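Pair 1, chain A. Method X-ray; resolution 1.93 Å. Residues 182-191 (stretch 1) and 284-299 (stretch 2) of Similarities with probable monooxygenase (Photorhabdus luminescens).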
# COMPACT_ATOMS: atom_id res chain seq x y z
N GLY A 182 9.88 15.35 -7.17
CA GLY A 182 11.28 15.63 -7.40
C GLY A 182 12.18 14.66 -6.68
O GLY A 182 13.42 14.85 -6.67
N VAL A 183 11.58 13.64 -6.06
CA VAL A 183 12.33 12.59 -5.34
C VAL A 183 11.96 11.24 -5.97
O VAL A 183 10.79 11.00 -6.33
CB VAL A 183 12.02 12.62 -3.83
CG1 VAL A 183 12.66 11.46 -3.10
CG2 VAL A 183 12.49 13.95 -3.23
N SER A 184 12.97 10.39 -6.12
CA SER A 184 12.80 9.03 -6.65
C SER A 184 13.47 8.03 -5.72
O SER A 184 14.24 8.41 -4.84
CB SER A 184 13.41 8.93 -8.02
OG SER A 184 12.75 9.81 -8.90
N MSE A 185 13.13 6.76 -5.87
CA MSE A 185 13.72 5.75 -4.99
C MSE A 185 13.97 4.48 -5.75
O MSE A 185 13.38 4.23 -6.82
CB MSE A 185 12.82 5.49 -3.77
CG MSE A 185 11.47 4.89 -4.07
SE MSE A 185 10.41 4.66 -2.39
CE MSE A 185 10.88 6.18 -1.31
N ILE A 186 14.89 3.69 -5.22
CA ILE A 186 15.20 2.35 -5.73
C ILE A 186 15.11 1.43 -4.51
O ILE A 186 15.75 1.69 -3.48
CB ILE A 186 16.60 2.31 -6.37
CG1 ILE A 186 16.70 3.29 -7.54
CG2 ILE A 186 16.95 0.91 -6.85
CD1 ILE A 186 18.08 3.40 -8.15
N ILE A 187 14.28 0.39 -4.62
CA ILE A 187 13.96 -0.51 -3.52
C ILE A 187 14.44 -1.92 -3.90
O ILE A 187 14.12 -2.42 -4.98
CB ILE A 187 12.44 -0.57 -3.29
CG1 ILE A 187 11.87 0.84 -3.07
CG2 ILE A 187 12.10 -1.48 -2.10
CD1 ILE A 187 10.35 0.89 -2.91
N GLY A 188 15.20 -2.54 -3.01
CA GLY A 188 15.61 -3.94 -3.21
C GLY A 188 15.39 -4.76 -1.95
O GLY A 188 15.18 -4.21 -0.87
N ARG A 189 15.42 -6.08 -2.11
CA ARG A 189 15.31 -6.98 -0.99
C ARG A 189 16.41 -8.01 -1.06
O ARG A 189 16.83 -8.40 -2.14
CB ARG A 189 13.94 -7.68 -0.98
CG ARG A 189 13.71 -8.63 -2.16
CD ARG A 189 12.35 -9.31 -2.16
NE ARG A 189 12.44 -10.59 -2.88
CZ ARG A 189 11.60 -11.62 -2.75
NH1 ARG A 189 10.52 -11.54 -2.00
NH2 ARG A 189 11.84 -12.77 -3.40
N ALA A 190 16.82 -8.47 0.11
CA ALA A 190 17.80 -9.54 0.19
C ALA A 190 17.36 -10.57 1.20
O ALA A 190 17.10 -10.23 2.35
CB ALA A 190 19.15 -8.97 0.59
N ARG A 191 17.29 -11.83 0.78
CA ARG A 191 16.88 -12.91 1.68
C ARG A 191 17.86 -13.10 2.84
O ARG A 191 19.09 -13.17 2.64
CB ARG A 191 16.75 -14.19 0.90
CG ARG A 191 16.18 -15.33 1.72
CD ARG A 191 15.89 -16.52 0.85
NE ARG A 191 15.40 -17.61 1.67
CZ ARG A 191 15.32 -18.87 1.27
NH1 ARG A 191 15.70 -19.23 0.06
NH2 ARG A 191 14.86 -19.79 2.10
N THR A 284 27.56 -4.89 0.76
CA THR A 284 27.25 -6.33 0.86
C THR A 284 25.74 -6.55 0.73
O THR A 284 25.28 -7.41 -0.03
CB THR A 284 27.76 -6.86 2.21
OG1 THR A 284 29.17 -6.60 2.32
CG2 THR A 284 27.48 -8.36 2.36
N LEU A 285 24.96 -5.74 1.44
CA LEU A 285 23.51 -5.81 1.38
C LEU A 285 23.02 -5.66 -0.06
O LEU A 285 22.25 -6.48 -0.58
CB LEU A 285 22.90 -4.74 2.29
CG LEU A 285 21.39 -4.63 2.37
CD1 LEU A 285 20.77 -5.97 2.73
CD2 LEU A 285 21.00 -3.59 3.39
N VAL A 286 23.45 -4.61 -0.73
CA VAL A 286 22.96 -4.33 -2.07
C VAL A 286 23.43 -5.41 -3.06
O VAL A 286 22.65 -5.92 -3.86
CB VAL A 286 23.33 -2.90 -2.52
CG1 VAL A 286 22.99 -2.65 -3.98
CG2 VAL A 286 22.64 -1.88 -1.63
N GLN A 287 24.70 -5.82 -2.94
CA GLN A 287 25.26 -6.89 -3.79
C GLN A 287 24.51 -8.22 -3.65
O GLN A 287 24.39 -8.98 -4.61
CB GLN A 287 26.76 -7.07 -3.49
CG GLN A 287 27.66 -5.92 -3.96
CD GLN A 287 29.04 -5.87 -3.26
OE1 GLN A 287 29.35 -6.73 -2.45
NE2 GLN A 287 29.86 -4.85 -3.58
N GLN A 288 23.99 -8.50 -2.47
CA GLN A 288 23.32 -9.77 -2.21
C GLN A 288 21.83 -9.70 -2.40
O GLN A 288 21.11 -10.62 -2.00
CB GLN A 288 23.65 -10.22 -0.78
CG GLN A 288 25.13 -10.52 -0.61
CD GLN A 288 25.59 -11.54 -1.64
OE1 GLN A 288 24.88 -12.52 -1.91
NE2 GLN A 288 26.74 -11.29 -2.27
N SER A 289 21.35 -8.63 -3.02
CA SER A 289 19.92 -8.50 -3.24
C SER A 289 19.42 -9.37 -4.41
O SER A 289 20.17 -9.82 -5.27
CB SER A 289 19.54 -7.02 -3.39
OG SER A 289 19.79 -6.36 -2.16
N ASP A 290 18.12 -9.60 -4.38
CA ASP A 290 17.41 -10.45 -5.32
C ASP A 290 17.25 -9.74 -6.67
O ASP A 290 16.52 -8.76 -6.75
CB ASP A 290 16.03 -10.71 -4.69
CG ASP A 290 15.04 -11.34 -5.64
OD1 ASP A 290 15.38 -11.69 -6.80
OD2 ASP A 290 13.89 -11.51 -5.19
N MSE A 291 17.85 -10.27 -7.73
CA MSE A 291 17.81 -9.61 -9.06
C MSE A 291 16.46 -9.61 -9.74
O MSE A 291 16.26 -8.89 -10.72
CB MSE A 291 18.83 -10.24 -10.00
CG MSE A 291 20.26 -9.95 -9.53
SE MSE A 291 21.55 -11.29 -10.18
CE MSE A 291 20.89 -12.93 -9.29
N GLU A 292 15.51 -10.40 -9.24
CA GLU A 292 14.14 -10.38 -9.76
C GLU A 292 13.19 -9.37 -9.10
O GLU A 292 12.05 -9.18 -9.56
CB GLU A 292 13.50 -11.76 -9.59
CG GLU A 292 13.34 -12.55 -10.87
CD GLU A 292 12.23 -13.55 -10.72
OE1 GLU A 292 12.28 -14.35 -9.75
OE2 GLU A 292 11.28 -13.52 -11.53
N ASN A 293 13.62 -8.75 -8.00
CA ASN A 293 12.75 -7.85 -7.24
C ASN A 293 13.48 -6.54 -6.88
O ASN A 293 13.62 -6.24 -5.70
CB ASN A 293 12.23 -8.54 -5.96
CG ASN A 293 11.19 -9.63 -6.23
OD1 ASN A 293 9.98 -9.36 -6.21
ND2 ASN A 293 11.65 -10.85 -6.49
N ILE A 294 13.95 -5.78 -7.87
CA ILE A 294 14.49 -4.43 -7.61
C ILE A 294 13.63 -3.43 -8.34
O ILE A 294 13.46 -3.54 -9.55
CB ILE A 294 15.95 -4.24 -8.04
CG1 ILE A 294 16.84 -5.23 -7.30
CG2 ILE A 294 16.44 -2.81 -7.72
CD1 ILE A 294 18.22 -5.33 -7.89
N SER A 295 13.10 -2.44 -7.63
CA SER A 295 12.09 -1.56 -8.22
C SER A 295 12.49 -0.09 -8.12
O SER A 295 12.68 0.44 -7.02
CB SER A 295 10.74 -1.74 -7.53
OG SER A 295 10.42 -3.10 -7.41
N PRO A 296 12.57 0.59 -9.27
CA PRO A 296 12.70 2.04 -9.28
C PRO A 296 11.34 2.72 -9.31
O PRO A 296 10.44 2.25 -10.01
CB PRO A 296 13.44 2.30 -10.59
CG PRO A 296 12.95 1.21 -11.49
CD PRO A 296 12.55 0.04 -10.64
N LEU A 297 11.20 3.84 -8.60
CA LEU A 297 9.92 4.54 -8.48
C LEU A 297 10.14 6.04 -8.42
O LEU A 297 10.99 6.52 -7.66
CB LEU A 297 9.19 4.16 -7.19
CG LEU A 297 8.68 2.75 -6.96
CD1 LEU A 297 8.02 2.72 -5.59
CD2 LEU A 297 7.68 2.36 -8.05
N HIS A 298 9.36 6.78 -9.20
CA HIS A 298 9.34 8.24 -9.11
C HIS A 298 8.20 8.64 -8.17
O HIS A 298 7.08 8.16 -8.33
CB HIS A 298 9.15 8.88 -10.49
CG HIS A 298 10.29 8.63 -11.43
ND1 HIS A 298 11.59 8.94 -11.11
CD2 HIS A 298 10.32 8.09 -12.67
CE1 HIS A 298 12.37 8.60 -12.11
NE2 HIS A 298 11.62 8.09 -13.08
N LEU A 299 8.48 9.46 -7.16
CA LEU A 299 7.46 9.77 -6.19
C LEU A 299 6.58 10.88 -6.72
O LEU A 299 7.07 11.90 -7.22
CB LEU A 299 8.04 10.19 -4.84
CG LEU A 299 8.95 9.16 -4.18
CD1 LEU A 299 9.28 9.65 -2.78
CD2 LEU A 299 8.32 7.77 -4.12
O HOH W 1 15.81 -6.83 -4.85
O HOH W 2 18.74 -12.21 -1.79

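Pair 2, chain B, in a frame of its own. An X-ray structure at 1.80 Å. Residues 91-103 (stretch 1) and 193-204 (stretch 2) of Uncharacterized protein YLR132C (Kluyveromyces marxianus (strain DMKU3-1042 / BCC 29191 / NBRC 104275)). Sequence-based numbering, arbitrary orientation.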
# COMPACT_ATOMS: atom_id res chain seq x y z
N CYS B 91 -16.04 -8.33 -13.33
CA CYS B 91 -16.20 -7.12 -12.52
C CYS B 91 -15.91 -5.90 -13.36
O CYS B 91 -15.16 -5.96 -14.34
CB CYS B 91 -15.27 -7.16 -11.30
SG CYS B 91 -13.57 -6.74 -11.67
N LYS B 92 -16.59 -4.81 -13.05
CA LYS B 92 -16.41 -3.53 -13.72
C LYS B 92 -15.77 -2.49 -12.81
O LYS B 92 -15.41 -1.40 -13.26
CB LYS B 92 -17.77 -3.01 -14.20
N SER B 93 -15.70 -2.78 -11.53
CA SER B 93 -15.10 -1.89 -10.56
C SER B 93 -14.83 -2.78 -9.37
O SER B 93 -15.43 -3.83 -9.24
CB SER B 93 -16.04 -0.75 -10.18
OG SER B 93 -17.12 -1.28 -9.45
N VAL B 94 -13.93 -2.33 -8.51
CA VAL B 94 -13.71 -3.04 -7.25
C VAL B 94 -13.82 -2.02 -6.13
O VAL B 94 -13.36 -0.88 -6.27
CB VAL B 94 -12.35 -3.77 -7.23
CG1 VAL B 94 -12.34 -4.93 -8.22
CG2 VAL B 94 -11.23 -2.80 -7.49
N PRO B 95 -14.44 -2.39 -5.02
CA PRO B 95 -14.53 -1.49 -3.87
C PRO B 95 -13.26 -1.59 -3.04
O PRO B 95 -12.62 -2.64 -2.96
CB PRO B 95 -15.74 -2.04 -3.10
CG PRO B 95 -15.69 -3.53 -3.40
CD PRO B 95 -15.12 -3.69 -4.80
N VAL B 96 -12.88 -0.46 -2.45
CA VAL B 96 -11.78 -0.45 -1.49
C VAL B 96 -12.30 0.13 -0.19
O VAL B 96 -12.71 1.30 -0.13
CB VAL B 96 -10.56 0.32 -2.01
CG1 VAL B 96 -9.48 0.32 -0.95
CG2 VAL B 96 -10.02 -0.33 -3.26
N ALA B 97 -12.22 -0.66 0.87
CA ALA B 97 -12.59 -0.20 2.21
C ALA B 97 -11.68 -0.96 3.16
O ALA B 97 -11.02 -1.92 2.77
CB ALA B 97 -14.08 -0.46 2.53
N LEU B 98 -11.59 -0.46 4.39
CA LEU B 98 -10.57 -0.92 5.34
C LEU B 98 -11.22 -1.54 6.57
O LEU B 98 -12.35 -1.21 6.94
CB LEU B 98 -9.68 0.24 5.75
CG LEU B 98 -9.14 0.91 4.46
CD1 LEU B 98 -8.67 2.30 4.78
CD2 LEU B 98 -8.05 0.02 3.80
N SER B 99 -10.48 -2.42 7.23
CA SER B 99 -11.03 -3.05 8.42
C SER B 99 -9.89 -3.24 9.41
O SER B 99 -8.72 -3.37 9.01
CB SER B 99 -11.65 -4.40 8.00
OG SER B 99 -11.93 -5.16 9.10
N GLY B 100 -10.22 -3.21 10.71
CA GLY B 100 -9.21 -3.60 11.69
C GLY B 100 -8.37 -2.41 12.12
O GLY B 100 -8.74 -1.25 11.94
N GLY B 101 -7.23 -2.72 12.75
CA GLY B 101 -6.42 -1.71 13.40
C GLY B 101 -5.20 -1.31 12.58
O GLY B 101 -5.00 -1.71 11.43
N TRP B 102 -4.37 -0.48 13.20
CA TRP B 102 -3.13 -0.05 12.56
C TRP B 102 -2.20 -1.23 12.35
O TRP B 102 -2.06 -2.09 13.22
CB TRP B 102 -2.40 0.97 13.42
CG TRP B 102 -3.02 2.29 13.52
CD1 TRP B 102 -3.37 2.93 14.69
CD2 TRP B 102 -3.33 3.21 12.44
NE1 TRP B 102 -3.88 4.16 14.40
CE2 TRP B 102 -3.88 4.36 13.04
CE3 TRP B 102 -3.22 3.16 11.04
CZ2 TRP B 102 -4.31 5.47 12.28
CZ3 TRP B 102 -3.62 4.28 10.28
CH2 TRP B 102 -4.16 5.42 10.92
N LEU B 103 -1.52 -1.22 11.19
CA LEU B 103 -0.44 -2.14 10.88
C LEU B 103 0.80 -1.32 10.57
O LEU B 103 0.70 -0.17 10.17
CB LEU B 103 -0.79 -3.00 9.68
CG LEU B 103 -2.18 -3.67 9.76
CD1 LEU B 103 -2.48 -4.34 8.44
CD2 LEU B 103 -2.17 -4.72 10.86
N LEU B 193 -13.52 6.62 12.58
CA LEU B 193 -13.70 7.72 11.65
C LEU B 193 -12.97 7.46 10.34
O LEU B 193 -13.49 7.74 9.25
CB LEU B 193 -13.20 9.02 12.30
CG LEU B 193 -13.15 10.26 11.42
CD1 LEU B 193 -14.60 10.84 11.24
CD2 LEU B 193 -12.21 11.32 12.01
N LEU B 194 -11.73 6.95 10.42
CA LEU B 194 -11.01 6.67 9.19
C LEU B 194 -11.73 5.60 8.38
O LEU B 194 -11.99 5.78 7.18
CB LEU B 194 -9.57 6.26 9.52
CG LEU B 194 -8.66 5.90 8.35
CD1 LEU B 194 -7.20 6.06 8.81
CD2 LEU B 194 -8.89 4.44 7.91
N ARG B 195 -12.05 4.46 9.03
CA ARG B 195 -12.66 3.36 8.26
C ARG B 195 -14.01 3.78 7.67
O ARG B 195 -14.38 3.34 6.58
CB ARG B 195 -12.86 2.12 9.14
CG ARG B 195 -11.52 1.49 9.62
CD ARG B 195 -11.74 0.15 10.34
NE ARG B 195 -12.56 0.33 11.52
CZ ARG B 195 -12.14 0.31 12.78
NH1 ARG B 195 -10.88 0.07 13.07
NH2 ARG B 195 -13.00 0.52 13.77
N ALA B 196 -14.76 4.64 8.36
CA ALA B 196 -16.06 5.01 7.81
C ALA B 196 -15.91 5.87 6.56
O ALA B 196 -16.77 5.86 5.68
CB ALA B 196 -16.91 5.73 8.87
N ASN B 197 -14.82 6.61 6.45
CA ASN B 197 -14.72 7.62 5.40
C ASN B 197 -13.72 7.32 4.29
O ASN B 197 -13.84 7.88 3.19
CB ASN B 197 -14.33 8.95 6.03
CG ASN B 197 -15.48 9.58 6.75
OD1 ASN B 197 -16.30 10.22 6.12
ND2 ASN B 197 -15.58 9.35 8.06
N LEU B 198 -12.71 6.49 4.56
CA LEU B 198 -11.65 6.20 3.58
C LEU B 198 -12.08 4.96 2.79
O LEU B 198 -11.59 3.84 2.96
CB LEU B 198 -10.30 6.03 4.29
CG LEU B 198 -9.48 7.34 4.47
CD1 LEU B 198 -9.04 7.92 3.11
CD2 LEU B 198 -10.24 8.41 5.28
N GLN B 199 -13.10 5.18 1.96
CA GLN B 199 -13.62 4.15 1.08
C GLN B 199 -13.64 4.69 -0.35
O GLN B 199 -13.80 5.89 -0.57
CB GLN B 199 -15.03 3.69 1.49
CG GLN B 199 -15.10 3.38 2.98
CD GLN B 199 -16.36 2.65 3.37
OE1 GLN B 199 -17.10 2.17 2.51
NE2 GLN B 199 -16.61 2.54 4.68
N PHE B 200 -13.44 3.78 -1.30
CA PHE B 200 -13.22 4.12 -2.70
C PHE B 200 -13.84 3.04 -3.59
O PHE B 200 -14.02 1.89 -3.19
CB PHE B 200 -11.72 4.24 -3.02
CG PHE B 200 -10.97 5.15 -2.09
CD1 PHE B 200 -10.44 4.67 -0.91
CD2 PHE B 200 -10.79 6.49 -2.40
CE1 PHE B 200 -9.75 5.50 -0.03
CE2 PHE B 200 -10.11 7.33 -1.52
CZ PHE B 200 -9.59 6.83 -0.34
N ARG B 201 -14.14 3.42 -4.83
CA ARG B 201 -14.47 2.43 -5.86
C ARG B 201 -13.55 2.67 -7.04
O ARG B 201 -13.49 3.79 -7.57
CB ARG B 201 -15.93 2.54 -6.31
CG ARG B 201 -16.34 1.45 -7.31
CD ARG B 201 -17.87 1.31 -7.44
NE ARG B 201 -18.48 0.69 -6.26
CZ ARG B 201 -18.46 -0.61 -5.99
NH1 ARG B 201 -17.85 -1.49 -6.80
NH2 ARG B 201 -19.04 -1.05 -4.89
N CYS B 202 -12.79 1.64 -7.43
CA CYS B 202 -11.80 1.80 -8.50
C CYS B 202 -12.36 1.18 -9.77
O CYS B 202 -12.84 0.05 -9.73
CB CYS B 202 -10.48 1.11 -8.12
SG CYS B 202 -9.79 1.85 -6.63
N HIS B 203 -12.31 1.92 -10.89
CA HIS B 203 -12.80 1.39 -12.16
C HIS B 203 -11.66 0.96 -13.10
O HIS B 203 -11.91 0.59 -14.25
CB HIS B 203 -13.71 2.41 -12.85
CG HIS B 203 -14.98 2.68 -12.10
ND1 HIS B 203 -15.06 3.60 -11.07
CD2 HIS B 203 -16.22 2.14 -12.21
CE1 HIS B 203 -16.29 3.62 -10.59
NE2 HIS B 203 -17.01 2.74 -11.26
N GLU B 204 -10.43 0.95 -12.61
CA GLU B 204 -9.25 0.59 -13.38
C GLU B 204 -8.15 0.24 -12.39
O GLU B 204 -8.19 0.65 -11.24
CB GLU B 204 -8.80 1.75 -14.26
CG GLU B 204 -8.44 2.97 -13.41
CD GLU B 204 -8.43 4.26 -14.21
OE1 GLU B 204 -9.04 4.27 -15.30
OE2 GLU B 204 -7.80 5.24 -13.76
O HOH W 3 -12.55 2.10 4.89

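The sharpest difference lies at the matched positions Arg189(A) = Leu98(B) and Asp290(A) = Arg195(B), where pair 1 closes the contact with a salt bridge and pair 2 with apolar packing and a hydrogen bond to the backbone. In pair 1, Arg189(A) NE lies 2.9 Å from Asp290(A) OD2, and Arg189(A) NH2 donates to the same OD2 at 3.0 Å, so the carboxylate oxygen sits at the edge of the guanidinium; Asn293(A) ND2 lies over one face of that group and also donates to Asp290(A) OD2, at 2.7 Å. In pair 2, Leu98(B) points toward the other stretch, and its CD1 packs 3.8 Å from Leu194(B) CD2 and 4.1 Å from Leu198(B) CB. Here the arginine is on the second stretch, at the position of Asp290(A): Arg195(B) NH1 donates to Gly100(B) O at 2.8 Å.

The shared frame is a short antiparallel ladder followed, on the first stretch, by a segment that faces a bend in the second; 14 central residues superpose with an RMSD of 0.7 Å. The strand directions make 158° in pair 1 and 150° in pair 2. Met185(A) with Leu297(A) matches Val94(B) with Cys202(B), and Ile187(A) with Ser295(A) matches Val96(B) with Phe200(B); all four are hydrogen-bonded pairs. Each closes a small ring of two bonds, such as Ile187(A) N to Ser295(A) O at 2.9 Å with Ser295(A) N to Ile187(A) O at 2.8 Å, and Val96(B) N to Phe200(B) O at 2.7 Å with Phe200(B) N to Val96(B) O at 2.8 Å. Between them, Ile186(A) with Pro296(A) and Pro95(B) with Arg201(B) are non-hydrogen-bonded pairs. A proline fits either strand here because its missing amide proton is not needed for the ladder.

On the face carrying the hydrogen-bonded pairs, pair 1 joins Met185(A) CG to Leu297(A) CB at 3.9 Å and Ile187(A) CD1 to Leu297(A) CD1 at 4.0 Å; Met185(A) is selenomethionine. At three of these positions pair 2 has the smaller side chain, Val94(B) CG2 meeting Cys202(B) CB at 4.0 Å and Val96(B) CG2 meeting Cys202(B) SG at 4.0 Å; at the fourth it has Phe200(B) for Ser295(A), with Val96(B) CB 4.2 Å from Phe200(B) CB.

Serine and histidine recur at Ser184(A) = Ser93(B) and His298(A) = His203(B), but they meet differently. Ser184(A) OG and His298(A) ND1 share a 2.6 Å hydrogen bond at the ring edge. In pair 2, Ser93(B) CB lies over the ring face, 3.9 Å from the His203(B) ring centroid, and its hydroxyl instead accepts from Arg201(B), with NH1 to OG at 2.8 Å. That guanidinium also has Pro95(B) CB over one face.

One water fills the same site in both pairs. Water 1 accepts from Arg189(A) N, 2.9 Å from the water oxygen, which lies 2.8 Å from Asp290(A) O and 2.4 Å from Asn293(A) O; water 3 accepts from Leu98(B) N and donates to Arg195(B) O and Leu198(B) O, each 2.8 Å from its oxygen.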